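Local coordinates for DPS family protein (Vibrio cholerae O1 biovar El Tor, PDB 3IQ1) that probably binds and oxidises iron as a twelve-subunit, ferritin-like protein of the Dps family, at residues L19-N25 and L77-M82; G39-Q45 and H97-G103. One frame throughout, in Å; residues are numbered along the deposited sequence.

In the fold
Both contacts are made by helix 13-43, whose early turns carry contact 1 and whose last turn carries contact 2. They lie on opposite sides of the chain's centre, 31 Å apart between their centres and about 15 Å at their nearest atoms. In each, the helix is met by a loop flanking the short helix 85-91, before it in contact 1 and after it in contact 2. Across the subunit interface the contacts meet reciprocally: R80 of contact 1 forms an intersubunit salt bridge with D99 of the second subunit, and D99 of contact 2 with R80 of that subunit. H41, within contact 2's helical segment, touches E72 of the second subunit and probably matches a ferroxidase-site histidine, as in Dps relatives.

Contact 1 of 2, residues L19-N25 and L77-M82; sequences LANALNN and LSARPM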
loop_
_atom_site.group_PDB
_atom_site.type_symbol
_atom_site.label_atom_id
_atom_site.label_comp_id
_atom_site.label_asym_id
_atom_site.label_seq_id
_atom_site.Cartn_x
_atom_site.Cartn_y
_atom_site.Cartn_z
ATOM N N LEU B 19 3.632 14.821 40.452
ATOM C CA LEU B 19 4.051 14.636 39.048
ATOM C C LEU B 19 3.002 15.099 38.071
ATOM O O LEU B 19 3.321 15.775 37.094
ATOM C CB LEU B 19 4.460 13.188 38.792
ATOM C CG LEU B 19 5.910 12.967 39.220
ATOM C CD1 LEU B 19 6.231 11.487 39.606
ATOM C CD2 LEU B 19 6.947 13.637 38.229
ATOM N N ALA B 20 1.753 14.817 38.373
ATOM C CA ALA B 20 0.650 15.202 37.467
ATOM C C ALA B 20 0.515 16.702 37.409
ATOM O O ALA B 20 0.274 17.249 36.328
ATOM C CB ALA B 20 -0.643 14.611 37.898
ATOM N N ASN B 21 0.679 17.361 38.548
ATOM C CA ASN B 21 0.678 18.836 38.584
ATOM C C ASN B 21 1.752 19.445 37.651
ATOM O O ASN B 21 1.457 20.374 36.843
ATOM C CB ASN B 21 0.920 19.336 39.988
ATOM C CG ASN B 21 -0.220 19.049 40.948
ATOM O OD1 ASN B 21 -1.328 18.728 40.532
ATOM N ND2 ASN B 21 0.048 19.209 42.270
ATOM N N ALA B 22 2.952 18.887 37.701
ATOM C CA ALA B 22 4.055 19.361 36.862
ATOM C C ALA B 22 3.794 19.046 35.382
ATOM O O ALA B 22 4.062 19.894 34.500
ATOM C CB ALA B 22 5.377 18.704 37.271
ATOM N N LEU B 23 3.247 17.844 35.123
ATOM C CA LEU B 23 2.855 17.475 33.792
ATOM C C LEU B 23 1.758 18.404 33.208
ATOM O O LEU B 23 1.737 18.685 32.016
ATOM C CB LEU B 23 2.455 16.021 33.694
ATOM C CG LEU B 23 3.596 14.968 33.882
ATOM C CD1 LEU B 23 2.984 13.612 34.153
ATOM C CD2 LEU B 23 4.529 14.921 32.650
ATOM N N ASN B 24 0.820 18.804 34.033
ATOM C CA ASN B 24 -0.210 19.719 33.621
ATOM C C ASN B 24 0.372 21.064 33.283
ATOM O O ASN B 24 -0.067 21.696 32.297
ATOM C CB ASN B 24 -1.273 19.888 34.721
ATOM C CG ASN B 24 -2.488 19.099 34.477
ATOM O OD1 ASN B 24 -3.069 18.497 35.433
ATOM N ND2 ASN B 24 -2.932 19.083 33.231
ATOM N N ASN B 25 1.365 21.533 34.039
ATOM C CA ASN B 25 2.018 22.824 33.656
ATOM C C ASN B 25 2.748 22.679 32.334
ATOM O O ASN B 25 2.760 23.553 31.490
ATOM C CB ASN B 25 2.937 23.338 34.755
ATOM C CG ASN B 25 2.175 23.848 35.937
ATOM O OD1 ASN B 25 1.007 24.310 35.825
ATOM N ND2 ASN B 25 2.847 23.837 37.108
ATOM N N LEU B 77 -2.089 8.633 35.627
ATOM C CA LEU B 77 -1.709 8.920 37.010
ATOM C C LEU B 77 -2.923 9.241 37.896
ATOM O O LEU B 77 -2.751 9.667 39.034
ATOM C CB LEU B 77 -0.659 10.055 37.084
ATOM C CG LEU B 77 0.725 9.700 36.504
ATOM C CD1 LEU B 77 1.504 11.025 36.363
ATOM C CD2 LEU B 77 1.451 8.696 37.370
ATOM N N SER B 78 -4.134 9.023 37.369
ATOM C CA SER B 78 -5.416 9.318 38.073
ATOM C C SER B 78 -5.520 10.781 38.443
ATOM O O SER B 78 -5.969 11.133 39.521
ATOM C CB SER B 78 -5.624 8.413 39.288
ATOM O OG SER B 78 -5.728 7.071 38.863
ATOM N N ALA B 79 -5.114 11.623 37.523
ATOM C CA ALA B 79 -5.228 13.043 37.685
ATOM C C ALA B 79 -6.029 13.643 36.519
ATOM O O ALA B 79 -6.284 12.990 35.512
ATOM C CB ALA B 79 -3.782 13.686 37.834
ATOM N N ARG B 80 -6.405 14.920 36.670
ATOM C CA ARG B 80 -7.210 15.620 35.686
ATOM C C ARG B 80 -6.363 16.443 34.717
ATOM O O ARG B 80 -5.723 17.367 35.156
ATOM C CB ARG B 80 -8.106 16.610 36.469
ATOM C CG ARG B 80 -8.969 17.523 35.611
ATOM C CD ARG B 80 -9.751 18.465 36.500
ATOM N NE ARG B 80 -10.646 19.384 35.795
ATOM C CZ ARG B 80 -10.262 20.486 35.148
ATOM N NH1 ARG B 80 -8.988 20.828 35.021
ATOM N NH2 ARG B 80 -11.186 21.232 34.546
ATOM N N PRO B 81 -6.394 16.138 33.422
ATOM C CA PRO B 81 -5.637 17.023 32.522
ATOM C C PRO B 81 -6.367 18.344 32.318
ATOM O O PRO B 81 -7.573 18.334 32.065
ATOM C CB PRO B 81 -5.675 16.322 31.192
ATOM C CG PRO B 81 -6.752 15.279 31.322
ATOM C CD PRO B 81 -7.078 15.058 32.726
HETATM N N MSE B 82 -5.630 19.435 32.390
HETATM C CA MSE B 82 -6.176 20.716 32.031
HETATM C C MSE B 82 -6.703 20.636 30.584
HETATM O O MSE B 82 -6.035 20.102 29.716
HETATM C CB MSE B 82 -5.124 21.797 32.145
HETATM C CG MSE B 82 -5.428 22.824 33.076
HETATM SE SE MSE B 82 -3.968 24.215 33.068
HETATM C CE MSE B 82 -2.805 23.235 33.877
#
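L77 lays its CD1 methyl against CD1 of L23, 3.7 Å away, and the two side chains cross at about a right angle. The same CD1 lies more loosely by CB of L19 and by A20. Here the loop leaves helix 49-76, which ends in a Schellman motif with S78, at positive phi, as its C-prime residue (A79 N to I74 O, S78 N to L75 O). Two residues beyond L77, the methyl groups of A20 and A79 meet head-on, their CB atoms only 3.3 Å apart, closer than normal van der Waals contact, so the packing is tight at this point. N24 follows, its side chain lying against the R80-M82 backbone and giving the largest share of the helix's buried surface here. Beyond it the selenomethionine M82 bends at chi3 (-73°) and brings CE alongside N24, 3.5 Å from its backbone O and 3.8 Å from its CB. R80 points its guanidinium group elsewhere, to a salt bridge with D99 of the second subunit. Within the four-helix bundle of this ferritin-like fold, L23 also packs on L70 and I74 of helix 49-76, I124 of helix 103-131 and M140 of helix 134-158.

Contact 2 of 2, residues G39-Q45 and H97-G103; sequences GYHWNIQ and HTDSIDG
Y40 and H97 are joined through their polar atoms: OH of the tyrosine lies 2.7 Å from ND1 of the histidine, a hydrogen bond in which either could be the donor. Each partner approaches the other ring at its edge, near the ring plane, while the planes themselves stand at 81°. H97 reaches the hydroxyl with CG anti to its backbone N (chi1 -171°), and that backbone N is hydrogen-bonded to OD1 of N36. A second direct bond closes the other end of the contact, where N of Q45 donates to O of I101 over 3.1 Å.

Three waters fill in between. Water 1 donates to the backbone O of both Y40 and S100; water 2 accepts from ND2 of N43 and from N of S100; water 3 donates to O of Q45 and accepts from N of G103. The contact thus couples two helix ends of the ferritin-like four-helix bundle, the C-terminal end of helix 13-43 and the start of helix 103-131, where D102 is the N-cap and also bonds S105 through OD1.

Apolar and weaker contacts complete the fit. CD1 of I44, on a branch anti to the backbone N, reaches to 3.3 Å from N of G103, and the same side chain packs on F49 and L52 of helix 49-76. CA of I101 makes a C-H...O contact with O of N43 at 3.4 Å, and its CD1 lies against the Q45 amide, 3.7 Å from OE1. CB of S100 sits obliquely to the Y40 ring, 3.9 Å from CE1, while its OG bonds S105 and S106. Other subunits complete the surroundings: N43 packs on H83 of the second subunit, Q45 on K159 of the third.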
loop_
_atom_site.group_PDB
_atom_site.type_symbol
_atom_site.label_atom_id
_atom_site.label_comp_id
_atom_site.label_asym_id
_atom_site.label_seq_id
_atom_site.Cartn_x
_atom_site.Cartn_y
_atom_site.Cartn_z
ATOM N N GLY B 39 -0.012 29.647 14.219
ATOM C CA GLY B 39 0.093 31.009 13.721
ATOM C C GLY B 39 1.299 31.161 12.785
ATOM O O GLY B 39 1.239 31.814 11.750
ATOM N N TYR B 40 2.428 30.595 13.175
ATOM C CA TYR B 40 3.616 30.707 12.333
ATOM C C TYR B 40 3.366 30.138 10.935
ATOM O O TYR B 40 3.812 30.726 9.923
ATOM C CB TYR B 40 4.817 30.011 12.962
ATOM C CG TYR B 40 5.270 30.476 14.353
ATOM C CD1 TYR B 40 4.979 31.719 14.849
ATOM C CD2 TYR B 40 6.066 29.642 15.140
ATOM C CE1 TYR B 40 5.436 32.116 16.127
ATOM C CE2 TYR B 40 6.529 30.004 16.363
ATOM C CZ TYR B 40 6.228 31.246 16.892
ATOM O OH TYR B 40 6.682 31.644 18.130
ATOM N N HIS B 41 2.716 28.967 10.891
ATOM C CA HIS B 41 2.275 28.299 9.662
ATOM C C HIS B 41 1.384 29.165 8.822
ATOM O O HIS B 41 1.604 29.322 7.634
ATOM C CB HIS B 41 1.592 26.986 10.067
ATOM C CG HIS B 41 0.818 26.298 9.001
ATOM N ND1 HIS B 41 1.411 25.637 7.932
ATOM C CD2 HIS B 41 -0.510 26.067 8.899
ATOM C CE1 HIS B 41 0.467 25.069 7.202
ATOM N NE2 HIS B 41 -0.714 25.333 7.749
ATOM N N TRP B 42 0.319 29.682 9.420
ATOM C CA TRP B 42 -0.642 30.508 8.691
ATOM C C TRP B 42 -0.066 31.789 8.167
ATOM O O TRP B 42 -0.422 32.214 7.047
ATOM C CB TRP B 42 -1.841 30.836 9.585
ATOM C CG TRP B 42 -2.706 29.644 9.892
ATOM C CD1 TRP B 42 -2.900 28.539 9.117
ATOM C CD2 TRP B 42 -3.445 29.434 11.089
ATOM N NE1 TRP B 42 -3.710 27.653 9.753
ATOM C CE2 TRP B 42 -4.071 28.169 10.968
ATOM C CE3 TRP B 42 -3.638 30.179 12.237
ATOM C CZ2 TRP B 42 -4.875 27.657 11.942
ATOM C CZ3 TRP B 42 -4.461 29.665 13.245
ATOM C CH2 TRP B 42 -5.052 28.391 13.086
ATOM N N ASN B 43 0.775 32.450 8.967
ATOM C CA ASN B 43 1.153 33.844 8.717
ATOM C C ASN B 43 2.491 34.132 8.034
ATOM O O ASN B 43 2.797 35.284 7.734
ATOM C CB ASN B 43 1.104 34.631 10.006
ATOM C CG ASN B 43 -0.328 34.622 10.651
ATOM O OD1 ASN B 43 -1.331 34.705 9.918
ATOM N ND2 ASN B 43 -0.412 34.545 11.999
ATOM N N ILE B 44 3.265 33.100 7.801
ATOM C CA ILE B 44 4.539 33.251 7.084
ATOM C C ILE B 44 4.361 33.892 5.696
ATOM O O ILE B 44 3.416 33.597 4.989
ATOM C CB ILE B 44 5.266 31.886 6.981
ATOM C CG1 ILE B 44 6.698 32.047 6.447
ATOM C CG2 ILE B 44 4.475 30.817 6.194
ATOM C CD1 ILE B 44 7.698 32.872 7.264
ATOM N N GLN B 45 5.245 34.811 5.365
ATOM C CA GLN B 45 5.297 35.498 4.083
ATOM C C GLN B 45 6.729 35.525 3.603
ATOM O O GLN B 45 7.673 35.383 4.405
ATOM C CB GLN B 45 4.873 36.967 4.240
ATOM C CG GLN B 45 3.513 37.194 4.759
ATOM C CD GLN B 45 3.213 38.696 4.998
ATOM O OE1 GLN B 45 3.990 39.580 4.606
ATOM N NE2 GLN B 45 2.082 38.969 5.612
ATOM N N HIS B 97 2.295 34.379 21.013
ATOM C CA HIS B 97 3.134 35.068 20.043
ATOM C C HIS B 97 2.279 35.195 18.815
ATOM O O HIS B 97 1.941 34.186 18.190
ATOM C CB HIS B 97 4.370 34.237 19.712
ATOM C CG HIS B 97 5.378 34.959 18.882
ATOM N ND1 HIS B 97 6.523 34.344 18.429
ATOM C CD2 HIS B 97 5.429 36.236 18.427
ATOM C CE1 HIS B 97 7.227 35.200 17.707
ATOM N NE2 HIS B 97 6.597 36.364 17.706
ATOM N N THR B 98 1.867 36.407 18.515
ATOM C CA THR B 98 0.965 36.655 17.390
ATOM C C THR B 98 1.646 37.560 16.352
ATOM O O THR B 98 2.585 38.311 16.646
ATOM C CB THR B 98 -0.317 37.326 17.834
ATOM O OG1 THR B 98 0.001 38.519 18.581
ATOM C CG2 THR B 98 -1.219 36.376 18.677
ATOM N N ASP B 99 1.167 37.458 15.125
ATOM C CA ASP B 99 1.648 38.277 14.003
ATOM C C ASP B 99 3.120 38.157 13.703
ATOM O O ASP B 99 3.788 39.137 13.349
ATOM C CB ASP B 99 1.207 39.698 14.242
ATOM C CG ASP B 99 -0.282 39.779 14.364
ATOM O OD1 ASP B 99 -0.984 39.371 13.402
ATOM O OD2 ASP B 99 -0.754 40.250 15.411
ATOM N N SER B 100 3.614 36.930 13.843
ATOM C CA SER B 100 4.949 36.580 13.408
ATOM C C SER B 100 4.830 36.130 11.948
ATOM O O SER B 100 4.331 35.011 11.663
ATOM C CB SER B 100 5.555 35.491 14.273
ATOM O OG SER B 100 6.930 35.271 13.933
ATOM N N ILE B 101 5.372 36.962 11.057
ATOM C CA ILE B 101 5.216 36.762 9.611
ATOM C C ILE B 101 6.545 36.490 8.903
ATOM O O ILE B 101 6.605 36.320 7.655
ATOM C CB ILE B 101 4.493 37.977 8.951
ATOM C CG1 ILE B 101 5.363 39.263 9.004
ATOM C CG2 ILE B 101 3.066 38.147 9.575
ATOM C CD1 ILE B 101 4.863 40.416 8.113
ATOM N N ASP B 102 7.644 36.541 9.644
ATOM C CA ASP B 102 8.932 36.314 9.024
ATOM C C ASP B 102 9.595 35.060 9.590
ATOM O O ASP B 102 9.438 34.725 10.781
ATOM C CB ASP B 102 9.823 37.549 9.099
ATOM C CG ASP B 102 10.420 37.742 10.381
ATOM O OD1 ASP B 102 9.640 38.245 11.225
ATOM O OD2 ASP B 102 11.674 37.447 10.538
ATOM N N GLY B 103 10.282 34.346 8.712
ATOM C CA GLY B 103 10.924 33.119 9.064
ATOM C C GLY B 103 11.781 33.185 10.315
ATOM O O GLY B 103 11.679 32.310 11.178
HETATM O O HOH W 1 5.560 32.902 10.390
HETATM O O HOH W 2 2.164 34.429 13.599
HETATM O O HOH W 3 10.090 35.409 6.009
#